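Side-chain contacts in myosin-I heavy chain (Dictyostelium discoideum, PDB 5EJY), which acts as an actin-based motor with ATPase activity in the early steps of phagocytosis and in adhesion, represented here by the first MyTH4-FERM unit of its tail: residues V60-F63 / S64-H68; N116-Q119 / D120-I123; L429-V433 / N434-I438; H404-N408 / C409-V413; I248-N252 / G253-D257. All coordinates share one frame; numbering follows the deposited sequence.

Contact 1 (V60-F63 / S64-H68); sequences VEIF and SKVLH
The ring of F63 meets L67 one turn further along helix 53-70 at a slant, neither squarely on a face nor at an edge, with CE2 3.5 Å from CD1 of L67. With chi1 at -167°, F63 swings its ring away from its backbone N and along the helix toward the leucine branch, while L67 keeps CG beside its backbone N, where it also lies 3.5 Å from F63 O. Behind the pair the backbone bond from L67 N to F63 O is nearly straight, 2.9 Å long. The neighbouring i, i+4 pair is looser: CG2 of I62 and CG2 of V66 are 4.3 Å apart. Q108 and Q112 of helix 102-112 lie against F63, and I91 of helix 81-97 against V66, so these apolar side chains knit the helix into the MyTH4 bundle. On the polar side one water joins V60 O (2.9 Å) to S64 OG (3.0 Å), giving that carbonyl a second donor beside S64 N. E61 pairs with K57 and K65 lies against F90 in a cation-pi contact; the charges of E61 and K65, 6.8 Å apart between OE1 and NZ, are therefore likely to influence each other only weakly.

Contact 2 (N116-Q119 / D120-I123); sequences NPIQ and DLNI
N116 and N122 run alongside one another head to tail where the chain enters helix 119-133, CB of N116 lying 3.4 Å from OD1 of N122 and the two amide planes turned 69° apart. No direct bond joins the amides; each is supplied separately. ND2 of N116 donates to the carbonyl of Q112, and OD1 takes a weak bond from I118 N, 3.4 Å away, which closes an Asx turn just ahead of the helix. One water accepts from N116 N at 2.8 Å and donates to N122 OD1 at 3.1 Å; a second donates to Q119 OE1 and accepts weakly from N122 ND2. Thus both ends of the buried N122 amide have a water partner. I118 holds the N-cap position but has no polar side chain to offer. Its carbonyl opens the helical bonding instead, taking N122 N at 3.1 Å and, weakly, L121 N, while CD1 of I118 lies alongside CD1 of L121, 4.0 Å away. Were N116 replaced by an alanine, the Q112 carbonyl would probably lose this donor and I118 N its weak acceptor, and the lead-in loop would be freer to move. Around the corner, M70 at the end of helix 53-70 touches both N116 and L121, and V163 of helix 161-180 packs on N122 and I123, placing the turn among three helices of the MyTH4 bundle.

Contact 3 (L429-V433 / N434-I438); sequences LALNV and NGINI
L429-N432 and G435-I438 run antiparallel, their axes 4.6 Å apart at closest approach, and a type I turn from N432 to G435 joins them. At the mouth of the turn N432 and G435 form a hydrogen-bonded pair, N432 N to G435 O and G435 N to N432 O both measuring 3.2 Å. G435 has a positive phi of 141°, at which a CB would jam against the preceding carbonyl oxygen. Two residues further along each strand, A430 N gives N437 O a straight 2.8 Å bond. This is a two-residue beta-hairpin, the central pair of strands in the four-stranded sheet of the FERM F3 lobe, which has the PH-like layout of two sheets and a C-terminal helix. L429, L431, I436 and I438 share one face: CD2 of L429 is 3.8 Å from CG1 of I438, lying alongside it, and L487, I491 and Y494 of helix 484-499 touch the two leucines. On the other face the asparagines do the work. With chi1 at 56°, the N432 amide folds back over the turn and OD1 accepts from N434 N at 2.8 Å, the donor standing above the carbonyl plane in an Asx turn. A leucine here would remove OD1 and probably leave N434 N without that acceptor, making the turn easier to deform. N437 turns ND2 back on A430 O, 2.9 Å away; N437 N reaches the same oxygen from its opposite face. ND2 also gives N432 OD1 a weak bond, the two amide planes standing 65° apart.

Contact 4 (H404-N408 / C409-V413); sequences HPLAN and CSLVV
L406 and L411 each set CG beside the backbone N (chi1 -64° and -57°), and with CD1 running on extended it is the CD2 branches that meet, 3.9 Å apart, as the side chains approach obliquely. The pair closes a loop of two overlapping turns, type I from H404 to A407 and type II from L406 to C409, that leads from helix 390-402 into strand 410-415, the passage from the central FERM lobe into the PH-like F3 lobe. N408 occupies the third place of the type II turn with a positive phi of 67°, and Y314 binds its backbone N. The closing bond of that turn, C409 N to L406 O, is weak at 3.4 Å. The first turn is held more firmly: ND1 of H404 accepts from L406 N at 3.0 Å, the donor lying in the ring plane, while CD of P405 stands over one face of the imidazole. A bond of that kind needs ND1 without a proton. Y333 meets the same ring edge-to-face. C409 turns SG beside its own backbone N and back toward the loop, 3.7 Å from A407 O, and L406, C409 and L411 all lean on A430 of the neighbouring strand. S410 OG, on the other side of the strand, is hydrogen-bonded to the carbonyl O of K292 and to the hydroxyl of Y494. A single water donates to both L406 O and C409 O, 2.7 Å from each.

Contact 5 (I248-N252 / G253-D257); sequences IESFN and GIERD
E249 and R256 cross obliquely on one face of the hairpin, their aliphatic parts doing the touching: CG of E249 lies 3.8 Å from CB of R256 and 3.3 Å from R256 O. The carboxylate and guanidinium planes are within 3° of parallel, yet the charges stay apart, with OE1 of E249 6.6 Å from NE of R256. E249 forms a salt bridge with K270, whereas R256, bent at chi2 (-71°), curls back so that NH1 donates to E255 O at 2.9 Å. The CD of E249 also sits at the edge of the F251 ring, which continues inward against V271 and L274 of helix 264-277. On the other face the I248 side chain meets that of E255 at a slant, CD1 lying 3.7 Å from CG of E255, whose carboxylate goes on to K290. Near the bend a water accepts from G253 N and sits 2.6 Å from S250 OG. F251 N and I254 N each bond the other's carbonyl, I254 N at 2.9 Å from F251 O, and N252 and G253 both take positive phi. Such a two-residue type I' hairpin supplies, through strand 254-256, one edge of the mixed sheet in the ubiquitin-like FERM F1 lobe.

In the fold
Along the chain the order is contact 1, contact 2, contact 5, contact 4, contact 3, which follows the domains from MyTH4 through the FERM lobes. Contacts 1 and 2 share the MyTH4 helical bundle, their centres 16 Å apart. Contact 5 lies near the middle of the chain, on the edge of the F1 sheet. Contacts 3 and 4 are adjoining, 8 Å between centres, because strands 410-415 and 426-432 are neighbours in the F3 sheet; L431 O and S410 N probably bond at 2.8 Å. About 55 Å separates the centres of contacts 1 and 3, so the MyTH4 bundle and the F3 lobe lie at opposite ends of an elongated tail unit, with F1 between them.

Contact 1 (V60-F63 / S64-H68)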
loop_
_atom_site.group_PDB
_atom_site.type_symbol
_atom_site.label_atom_id
_atom_site.label_comp_id
_atom_site.label_asym_id
_atom_site.label_seq_id
_atom_site.Cartn_x
_atom_site.Cartn_y
_atom_site.Cartn_z
ATOM N N VAL A 60 -10.375 23.834 -20.799
ATOM C CA VAL A 60 -9.731 24.175 -22.059
ATOM C C VAL A 60 -8.262 23.757 -22.066
ATOM O O VAL A 60 -7.775 23.243 -23.069
ATOM C CB VAL A 60 -9.867 25.684 -22.387
ATOM C CG1 VAL A 60 -8.981 26.056 -23.563
ATOM C CG2 VAL A 60 -11.338 26.049 -22.654
ATOM N N GLU A 61 -7.562 23.960 -20.950
ATOM C CA GLU A 61 -6.165 23.534 -20.843
ATOM C C GLU A 61 -6.039 22.008 -20.908
ATOM O O GLU A 61 -5.106 21.470 -21.502
ATOM C CB GLU A 61 -5.546 24.029 -19.526
ATOM C CG GLU A 61 -5.444 25.534 -19.415
ATOM C CD GLU A 61 -4.946 25.987 -18.049
ATOM O OE1 GLU A 61 -4.910 25.158 -17.108
ATOM O OE2 GLU A 61 -4.588 27.174 -17.917
ATOM N N ILE A 62 -6.972 21.319 -20.264
ATOM C CA ILE A 62 -6.980 19.861 -20.286
ATOM C C ILE A 62 -7.058 19.365 -21.734
ATOM O O ILE A 62 -6.352 18.439 -22.134
ATOM C CB ILE A 62 -8.150 19.303 -19.440
ATOM C CG1 ILE A 62 -7.797 19.406 -17.950
ATOM C CG2 ILE A 62 -8.489 17.856 -19.870
ATOM C CD1 ILE A 62 -8.951 19.167 -16.976
ATOM N N PHE A 63 -7.906 20.001 -22.530
ATOM C CA PHE A 63 -8.039 19.584 -23.918
ATOM C C PHE A 63 -6.727 19.748 -24.667
ATOM O O PHE A 63 -6.325 18.874 -25.427
ATOM C CB PHE A 63 -9.171 20.320 -24.635
ATOM C CG PHE A 63 -9.527 19.698 -25.962
ATOM C CD1 PHE A 63 -10.357 18.593 -26.021
ATOM C CD2 PHE A 63 -8.994 20.192 -27.141
ATOM C CE1 PHE A 63 -10.680 18.007 -27.252
ATOM C CE2 PHE A 63 -9.312 19.618 -28.367
ATOM C CZ PHE A 63 -10.146 18.527 -28.421
ATOM N N SER A 64 -6.043 20.859 -24.440
ATOM C CA SER A 64 -4.706 21.032 -25.006
ATOM C C SER A 64 -3.749 19.917 -24.575
ATOM O O SER A 64 -2.934 19.456 -25.380
ATOM C CB SER A 64 -4.129 22.402 -24.647
ATOM O OG SER A 64 -5.008 23.430 -25.071
ATOM N N LYS A 65 -3.843 19.481 -23.318
ATOM C CA LYS A 65 -3.006 18.373 -22.850
ATOM C C LYS A 65 -3.361 17.052 -23.540
ATOM O O LYS A 65 -2.478 16.254 -23.865
ATOM C CB LYS A 65 -3.091 18.197 -21.327
ATOM C CG LYS A 65 -2.749 19.428 -20.508
ATOM C CD LYS A 65 -1.337 19.927 -20.752
ATOM C CE LYS A 65 -1.007 21.060 -19.777
ATOM N NZ LYS A 65 0.203 21.827 -20.176
ATOM N N VAL A 66 -4.655 16.818 -23.743
ATOM C CA VAL A 66 -5.114 15.660 -24.510
ATOM C C VAL A 66 -4.501 15.671 -25.915
ATOM O O VAL A 66 -3.887 14.697 -26.351
ATOM C CB VAL A 66 -6.662 15.625 -24.616
ATOM C CG1 VAL A 66 -7.122 14.512 -25.569
ATOM C CG2 VAL A 66 -7.305 15.457 -23.227
ATOM N N LEU A 67 -4.661 16.783 -26.621
ATOM C CA LEU A 67 -4.077 16.914 -27.952
ATOM C C LEU A 67 -2.578 16.653 -27.912
ATOM O O LEU A 67 -2.034 15.952 -28.772
ATOM C CB LEU A 67 -4.345 18.306 -28.518
ATOM C CG LEU A 67 -5.802 18.582 -28.885
ATOM C CD1 LEU A 67 -5.985 20.024 -29.340
ATOM C CD2 LEU A 67 -6.251 17.612 -29.949
ATOM N N HIS A 68 -1.910 17.227 -26.913
ATOM C CA HIS A 68 -0.467 17.048 -26.780
ATOM C C HIS A 68 -0.069 15.581 -26.626
ATOM O O HIS A 68 0.904 15.133 -27.233
ATOM C CB HIS A 68 0.073 17.859 -25.608
ATOM C CG HIS A 68 1.564 17.905 -25.547
ATOM N ND1 HIS A 68 2.309 16.970 -24.859
ATOM C CD2 HIS A 68 2.452 18.763 -26.098
ATOM C CE1 HIS A 68 3.592 17.258 -24.983
ATOM N NE2 HIS A 68 3.706 18.338 -25.734
HETATM O O HOH W 1 -7.822 23.555 -26.000
#

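Contact 2 (N116-Q119 / D120-I123)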
loop_
_atom_site.group_PDB
_atom_site.type_symbol
_atom_site.label_atom_id
_atom_site.label_comp_id
_atom_site.label_asym_id
_atom_site.label_seq_id
_atom_site.Cartn_x
_atom_site.Cartn_y
_atom_site.Cartn_z
ATOM N N ASN A 116 -12.408 9.265 -35.272
ATOM C CA ASN A 116 -11.002 9.632 -35.284
ATOM C C ASN A 116 -10.354 8.966 -36.492
ATOM O O ASN A 116 -10.284 7.742 -36.565
ATOM C CB ASN A 116 -10.333 9.183 -33.973
ATOM C CG ASN A 116 -8.915 9.716 -33.812
ATOM O OD1 ASN A 116 -8.189 9.879 -34.794
ATOM N ND2 ASN A 116 -8.506 9.974 -32.554
ATOM N N PRO A 117 -9.859 9.769 -37.438
ATOM C CA PRO A 117 -9.432 9.233 -38.739
ATOM C C PRO A 117 -8.133 8.413 -38.707
ATOM O O PRO A 117 -8.000 7.480 -39.501
ATOM C CB PRO A 117 -9.236 10.496 -39.578
ATOM C CG PRO A 117 -8.813 11.534 -38.581
ATOM C CD PRO A 117 -9.579 11.212 -37.311
ATOM N N ILE A 118 -7.199 8.751 -37.818
ATOM C CA ILE A 118 -5.891 8.091 -37.781
ATOM C C ILE A 118 -5.765 7.084 -36.638
ATOM O O ILE A 118 -5.931 7.433 -35.462
ATOM C CB ILE A 118 -4.740 9.111 -37.675
ATOM C CG1 ILE A 118 -4.724 10.039 -38.891
ATOM C CG2 ILE A 118 -3.411 8.398 -37.562
ATOM C CD1 ILE A 118 -5.266 11.420 -38.617
ATOM N N GLN A 119 -5.454 5.841 -36.992
ATOM C CA GLN A 119 -5.409 4.738 -36.032
ATOM C C GLN A 119 -4.508 4.980 -34.814
ATOM O O GLN A 119 -4.909 4.688 -33.689
ATOM C CB GLN A 119 -5.028 3.428 -36.726
ATOM C CG GLN A 119 -6.109 2.908 -37.673
ATOM C CD GLN A 119 -7.413 2.618 -36.952
ATOM O OE1 GLN A 119 -7.410 2.120 -35.828
ATOM N NE2 GLN A 119 -8.529 2.932 -37.590
ATOM N N ASP A 120 -3.302 5.497 -35.043
ATOM C CA ASP A 120 -2.360 5.761 -33.952
ATOM C C ASP A 120 -2.894 6.788 -32.956
ATOM O O ASP A 120 -2.593 6.722 -31.770
ATOM C CB ASP A 120 -1.002 6.236 -34.477
ATOM C CG ASP A 120 -0.143 5.099 -35.013
ATOM O OD1 ASP A 120 -0.475 3.918 -34.766
ATOM O OD2 ASP A 120 0.875 5.394 -35.676
ATOM N N LEU A 121 -3.676 7.745 -33.440
ATOM C CA LEU A 121 -4.269 8.740 -32.560
ATOM C C LEU A 121 -5.375 8.118 -31.718
ATOM O O LEU A 121 -5.470 8.385 -30.513
ATOM C CB LEU A 121 -4.809 9.928 -33.354
ATOM C CG LEU A 121 -3.771 10.731 -34.141
ATOM C CD1 LEU A 121 -4.419 11.946 -34.784
ATOM C CD2 LEU A 121 -2.618 11.149 -33.245
ATOM N N ASN A 122 -6.206 7.293 -32.354
ATOM C CA ASN A 122 -7.292 6.606 -31.656
ATOM C C ASN A 122 -6.687 5.781 -30.524
ATOM O O ASN A 122 -7.224 5.722 -29.418
ATOM C CB ASN A 122 -8.075 5.708 -32.626
ATOM C CG ASN A 122 -9.557 5.557 -32.250
ATOM O OD1 ASN A 122 -10.215 6.525 -31.864
ATOM N ND2 ASN A 122 -10.087 4.338 -32.378
ATOM N N ILE A 123 -5.548 5.159 -30.808
ATOM C CA ILE A 123 -4.835 4.366 -29.814
ATOM C C ILE A 123 -4.387 5.212 -28.616
ATOM O O ILE A 123 -4.526 4.793 -27.466
ATOM C CB ILE A 123 -3.624 3.664 -30.446
ATOM C CG1 ILE A 123 -4.104 2.532 -31.360
ATOM C CG2 ILE A 123 -2.690 3.119 -29.383
ATOM C CD1 ILE A 123 -2.976 1.742 -31.998
HETATM O O HOH W 2 -12.576 6.859 -33.896
HETATM O O HOH W 3 -8.943 1.482 -33.660
#

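Contact 3 (L429-V433 / N434-I438)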
loop_
_atom_site.group_PDB
_atom_site.type_symbol
_atom_site.label_atom_id
_atom_site.label_comp_id
_atom_site.label_asym_id
_atom_site.label_seq_id
_atom_site.Cartn_x
_atom_site.Cartn_y
_atom_site.Cartn_z
ATOM N N LEU A 429 3.831 0.096 23.626
ATOM C CA LEU A 429 2.528 -0.536 23.764
ATOM C C LEU A 429 2.618 -1.902 23.102
ATOM O O LEU A 429 2.957 -2.014 21.919
ATOM C CB LEU A 429 1.418 0.303 23.138
ATOM C CG LEU A 429 1.104 1.609 23.870
ATOM C CD1 LEU A 429 -0.090 2.328 23.250
ATOM C CD2 LEU A 429 0.835 1.320 25.354
ATOM N N ALA A 430 2.360 -2.944 23.878
ATOM C CA ALA A 430 2.360 -4.300 23.354
ATOM C C ALA A 430 0.924 -4.798 23.383
ATOM O O ALA A 430 0.373 -5.048 24.458
ATOM C CB ALA A 430 3.268 -5.187 24.203
ATOM N N LEU A 431 0.296 -4.900 22.211
ATOM C CA LEU A 431 -1.117 -5.276 22.152
ATOM C C LEU A 431 -1.312 -6.749 21.773
ATOM O O LEU A 431 -0.688 -7.261 20.837
ATOM C CB LEU A 431 -1.911 -4.368 21.197
ATOM C CG LEU A 431 -2.036 -2.879 21.549
ATOM C CD1 LEU A 431 -0.733 -2.167 21.240
ATOM C CD2 LEU A 431 -3.189 -2.233 20.800
ATOM N N ASN A 432 -2.169 -7.430 22.525
ATOM C CA ASN A 432 -2.520 -8.812 22.221
ATOM C C ASN A 432 -3.966 -9.036 22.638
ATOM O O ASN A 432 -4.658 -8.075 22.994
ATOM C CB ASN A 432 -1.554 -9.789 22.904
ATOM C CG ASN A 432 -1.491 -9.595 24.412
ATOM O OD1 ASN A 432 -2.453 -9.152 25.025
ATOM N ND2 ASN A 432 -0.355 -9.926 25.007
ATOM N N VAL A 433 -4.441 -10.276 22.592
ATOM C CA VAL A 433 -5.840 -10.532 22.937
ATOM C C VAL A 433 -6.140 -10.247 24.411
ATOM O O VAL A 433 -7.295 -10.090 24.790
ATOM C CB VAL A 433 -6.269 -11.981 22.599
ATOM C CG1 VAL A 433 -6.206 -12.216 21.080
ATOM C CG2 VAL A 433 -5.404 -12.986 23.366
ATOM N N ASN A 434 -5.097 -10.155 25.231
ATOM C CA ASN A 434 -5.267 -9.907 26.668
ATOM C C ASN A 434 -5.376 -8.444 27.064
ATOM O O ASN A 434 -5.685 -8.141 28.218
ATOM C CB ASN A 434 -4.119 -10.534 27.451
ATOM C CG ASN A 434 -4.105 -12.028 27.332
ATOM O OD1 ASN A 434 -5.160 -12.653 27.245
ATOM N ND2 ASN A 434 -2.915 -12.615 27.307
ATOM N N GLY A 435 -5.107 -7.540 26.126
ATOM C CA GLY A 435 -5.165 -6.121 26.430
ATOM C C GLY A 435 -4.092 -5.256 25.800
ATOM O O GLY A 435 -3.248 -5.727 25.027
ATOM N N ILE A 436 -4.157 -3.967 26.117
ATOM C CA ILE A 436 -3.159 -3.003 25.690
ATOM C C ILE A 436 -2.125 -2.854 26.785
ATOM O O ILE A 436 -2.366 -2.204 27.804
ATOM C CB ILE A 436 -3.799 -1.637 25.405
ATOM C CG1 ILE A 436 -4.923 -1.793 24.373
ATOM C CG2 ILE A 436 -2.737 -0.656 24.917
ATOM C CD1 ILE A 436 -5.821 -0.588 24.246
ATOM N N ASN A 437 -0.966 -3.449 26.571
ATOM C CA ASN A 437 0.041 -3.531 27.612
ATOM C C ASN A 437 1.121 -2.461 27.528
ATOM O O ASN A 437 1.767 -2.273 26.498
ATOM C CB ASN A 437 0.648 -4.934 27.623
ATOM C CG ASN A 437 -0.416 -6.009 27.698
ATOM O OD1 ASN A 437 -1.102 -6.134 28.709
ATOM N ND2 ASN A 437 -0.582 -6.775 26.616
ATOM N N ILE A 438 1.301 -1.744 28.625
ATOM C CA ILE A 438 2.359 -0.760 28.710
ATOM C C ILE A 438 3.604 -1.466 29.201
ATOM O O ILE A 438 3.614 -2.057 30.290
ATOM C CB ILE A 438 1.983 0.395 29.681
ATOM C CG1 ILE A 438 0.707 1.096 29.192
ATOM C CG2 ILE A 438 3.131 1.381 29.784
ATOM C CD1 ILE A 438 0.054 2.051 30.220
HETATM O O HOH W 4 -0.811 -10.694 28.042
#

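Contact 4 (H404-N408 / C409-V413)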
loop_
_atom_site.group_PDB
_atom_site.type_symbol
_atom_site.label_atom_id
_atom_site.label_comp_id
_atom_site.label_asym_id
_atom_site.label_seq_id
_atom_site.Cartn_x
_atom_site.Cartn_y
_atom_site.Cartn_z
ATOM N N HIS A 404 10.234 -14.382 25.638
ATOM C CA HIS A 404 10.409 -12.944 25.858
ATOM C C HIS A 404 9.053 -12.281 26.078
ATOM O O HIS A 404 8.073 -12.671 25.446
ATOM C CB HIS A 404 11.126 -12.300 24.676
ATOM C CG HIS A 404 11.614 -10.914 24.955
ATOM N ND1 HIS A 404 10.781 -9.815 24.943
ATOM C CD2 HIS A 404 12.848 -10.452 25.270
ATOM C CE1 HIS A 404 11.484 -8.733 25.232
ATOM N NE2 HIS A 404 12.742 -9.092 25.428
ATOM N N PRO A 405 8.981 -11.296 27.002
ATOM C CA PRO A 405 7.727 -10.594 27.293
ATOM C C PRO A 405 6.996 -10.081 26.047
ATOM O O PRO A 405 5.771 -10.027 26.039
ATOM C CB PRO A 405 8.188 -9.397 28.148
ATOM C CG PRO A 405 9.404 -9.872 28.820
ATOM C CD PRO A 405 10.087 -10.812 27.848
ATOM N N LEU A 406 7.735 -9.723 25.003
ATOM C CA LEU A 406 7.120 -9.112 23.815
ATOM C C LEU A 406 6.711 -10.119 22.738
ATOM O O LEU A 406 6.164 -9.737 21.693
ATOM C CB LEU A 406 8.055 -8.058 23.214
ATOM C CG LEU A 406 8.357 -6.850 24.101
ATOM C CD1 LEU A 406 9.222 -5.865 23.361
ATOM C CD2 LEU A 406 7.063 -6.184 24.555
ATOM N N ALA A 407 6.977 -11.399 22.978
ATOM C CA ALA A 407 6.545 -12.437 22.041
ATOM C C ALA A 407 5.042 -12.429 21.874
ATOM O O ALA A 407 4.306 -12.293 22.843
ATOM C CB ALA A 407 7.015 -13.821 22.504
ATOM N N ASN A 408 4.579 -12.583 20.636
ATOM C CA ASN A 408 3.147 -12.709 20.372
ATOM C C ASN A 408 2.341 -11.442 20.672
ATOM O O ASN A 408 1.153 -11.502 20.981
ATOM C CB ASN A 408 2.584 -13.910 21.123
ATOM C CG ASN A 408 3.305 -15.194 20.762
ATOM O OD1 ASN A 408 3.466 -15.513 19.582
ATOM N ND2 ASN A 408 3.773 -15.920 21.769
ATOM N N CYS A 409 2.998 -10.294 20.548
ATOM C CA CYS A 409 2.349 -8.999 20.740
ATOM C C CYS A 409 2.553 -8.107 19.522
ATOM O O CYS A 409 3.621 -8.125 18.919
ATOM C CB CYS A 409 2.970 -8.270 21.940
ATOM S SG CYS A 409 2.667 -9.036 23.543
ATOM N N SER A 410 1.553 -7.291 19.208
ATOM C CA SER A 410 1.704 -6.238 18.206
ATOM C C SER A 410 2.388 -5.059 18.898
ATOM O O SER A 410 1.883 -4.549 19.894
ATOM C CB SER A 410 0.333 -5.806 17.676
ATOM O OG SER A 410 -0.472 -6.928 17.320
ATOM N N LEU A 411 3.523 -4.625 18.364
ATOM C CA LEU A 411 4.385 -3.681 19.064
ATOM C C LEU A 411 4.273 -2.277 18.489
ATOM O O LEU A 411 4.234 -2.097 17.267
ATOM C CB LEU A 411 5.838 -4.144 18.987
ATOM C CG LEU A 411 6.128 -5.538 19.542
ATOM C CD1 LEU A 411 7.613 -5.830 19.474
ATOM C CD2 LEU A 411 5.595 -5.661 20.975
ATOM N N VAL A 412 4.234 -1.285 19.376
ATOM C CA VAL A 412 4.171 0.115 18.975
ATOM C C VAL A 412 5.060 0.948 19.899
ATOM O O VAL A 412 4.886 0.926 21.121
ATOM C CB VAL A 412 2.729 0.670 19.055
ATOM C CG1 VAL A 412 2.687 2.122 18.572
ATOM C CG2 VAL A 412 1.764 -0.197 18.243
ATOM N N VAL A 413 6.006 1.677 19.321
ATOM C CA VAL A 413 6.891 2.550 20.102
ATOM C C VAL A 413 6.178 3.869 20.392
ATOM O O VAL A 413 5.697 4.539 19.472
ATOM C CB VAL A 413 8.210 2.833 19.353
ATOM C CG1 VAL A 413 9.092 3.816 20.140
ATOM C CG2 VAL A 413 8.958 1.538 19.079
HETATM O O HOH W 5 5.965 -9.379 19.014
#

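Contact 5 (I248-N252 / G253-D257)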
loop_
_atom_site.group_PDB
_atom_site.type_symbol
_atom_site.label_atom_id
_atom_site.label_comp_id
_atom_site.label_asym_id
_atom_site.label_seq_id
_atom_site.Cartn_x
_atom_site.Cartn_y
_atom_site.Cartn_z
ATOM N N ILE A 248 3.235 -3.686 4.812
ATOM C CA ILE A 248 3.495 -2.327 5.271
ATOM C C ILE A 248 4.451 -1.611 4.326
ATOM O O ILE A 248 5.072 -2.242 3.460
ATOM C CB ILE A 248 4.053 -2.299 6.737
ATOM C CG1 ILE A 248 5.344 -3.111 6.849
ATOM C CG2 ILE A 248 3.003 -2.801 7.712
ATOM C CD1 ILE A 248 6.599 -2.300 6.661
ATOM N N GLU A 249 4.548 -0.291 4.469
ATOM C CA GLU A 249 5.511 0.474 3.696
ATOM C C GLU A 249 6.720 0.808 4.558
ATOM O O GLU A 249 6.598 1.074 5.755
ATOM C CB GLU A 249 4.888 1.748 3.107
ATOM C CG GLU A 249 4.198 2.615 4.099
ATOM C CD GLU A 249 3.589 3.866 3.472
ATOM O OE1 GLU A 249 4.074 4.962 3.784
ATOM O OE2 GLU A 249 2.630 3.755 2.679
ATOM N N SER A 250 7.890 0.766 3.945
ATOM C CA SER A 250 9.127 1.054 4.654
ATOM C C SER A 250 9.947 2.052 3.853
ATOM O O SER A 250 10.420 1.747 2.762
ATOM C CB SER A 250 9.922 -0.229 4.876
ATOM O OG SER A 250 11.150 0.037 5.528
ATOM N N PHE A 251 10.096 3.255 4.396
ATOM C CA PHE A 251 10.897 4.288 3.759
ATOM C C PHE A 251 12.143 4.500 4.596
ATOM O O PHE A 251 12.056 4.977 5.730
ATOM C CB PHE A 251 10.129 5.602 3.693
ATOM C CG PHE A 251 9.094 5.654 2.625
ATOM C CD1 PHE A 251 9.422 6.083 1.354
ATOM C CD2 PHE A 251 7.778 5.306 2.899
ATOM C CE1 PHE A 251 8.461 6.149 0.364
ATOM C CE2 PHE A 251 6.813 5.366 1.917
ATOM C CZ PHE A 251 7.150 5.790 0.649
ATOM N N ASN A 252 13.296 4.137 4.044
ATOM C CA ASN A 252 14.556 4.303 4.749
ATOM C C ASN A 252 14.464 3.759 6.167
ATOM O O ASN A 252 14.918 4.394 7.121
ATOM C CB ASN A 252 14.964 5.781 4.767
ATOM C CG ASN A 252 15.207 6.335 3.371
ATOM O OD1 ASN A 252 15.781 5.659 2.515
ATOM N ND2 ASN A 252 14.760 7.564 3.131
ATOM N N GLY A 253 13.844 2.592 6.300
ATOM C CA GLY A 253 13.790 1.889 7.570
ATOM C C GLY A 253 12.614 2.249 8.456
ATOM O O GLY A 253 12.324 1.545 9.420
ATOM N N ILE A 254 11.939 3.350 8.148
ATOM C CA ILE A 254 10.774 3.755 8.927
ATOM C C ILE A 254 9.517 3.073 8.376
ATOM O O ILE A 254 9.156 3.290 7.228
ATOM C CB ILE A 254 10.567 5.283 8.874
ATOM C CG1 ILE A 254 11.859 6.017 9.269
ATOM C CG2 ILE A 254 9.387 5.706 9.748
ATOM C CD1 ILE A 254 12.452 5.549 10.582
ATOM N N GLU A 255 8.853 2.269 9.202
ATOM C CA GLU A 255 7.655 1.538 8.779
ATOM C C GLU A 255 6.364 2.286 9.070
ATOM O O GLU A 255 6.213 2.898 10.133
ATOM C CB GLU A 255 7.585 0.167 9.465
ATOM C CG GLU A 255 8.773 -0.731 9.233
ATOM C CD GLU A 255 8.609 -2.079 9.928
ATOM O OE1 GLU A 255 7.666 -2.225 10.741
ATOM O OE2 GLU A 255 9.413 -2.993 9.652
ATOM N N ARG A 256 5.423 2.226 8.126
ATOM C CA ARG A 256 4.093 2.770 8.329
ATOM C C ARG A 256 3.037 1.768 7.870
ATOM O O ARG A 256 3.197 1.096 6.844
ATOM C CB ARG A 256 3.898 4.094 7.571
ATOM C CG ARG A 256 4.675 5.299 8.124
ATOM C CD ARG A 256 4.094 5.797 9.467
ATOM N NE ARG A 256 4.854 6.929 9.992
ATOM C CZ ARG A 256 5.907 6.816 10.803
ATOM N NH1 ARG A 256 6.326 5.618 11.198
ATOM N NH2 ARG A 256 6.540 7.907 11.226
ATOM N N ASP A 257 1.959 1.698 8.637
ATOM C CA ASP A 257 0.855 0.793 8.382
ATOM C C ASP A 257 0.179 1.157 7.062
ATOM O O ASP A 257 0.104 2.331 6.695
ATOM C CB ASP A 257 -0.152 0.905 9.536
ATOM C CG ASP A 257 -1.346 -0.016 9.374
ATOM O OD1 ASP A 257 -1.179 -1.231 9.565
ATOM O OD2 ASP A 257 -2.452 0.470 9.062
HETATM O O HOH W 6 0.251 4.028 4.524
HETATM O O HOH W 7 13.056 0.828 3.932
#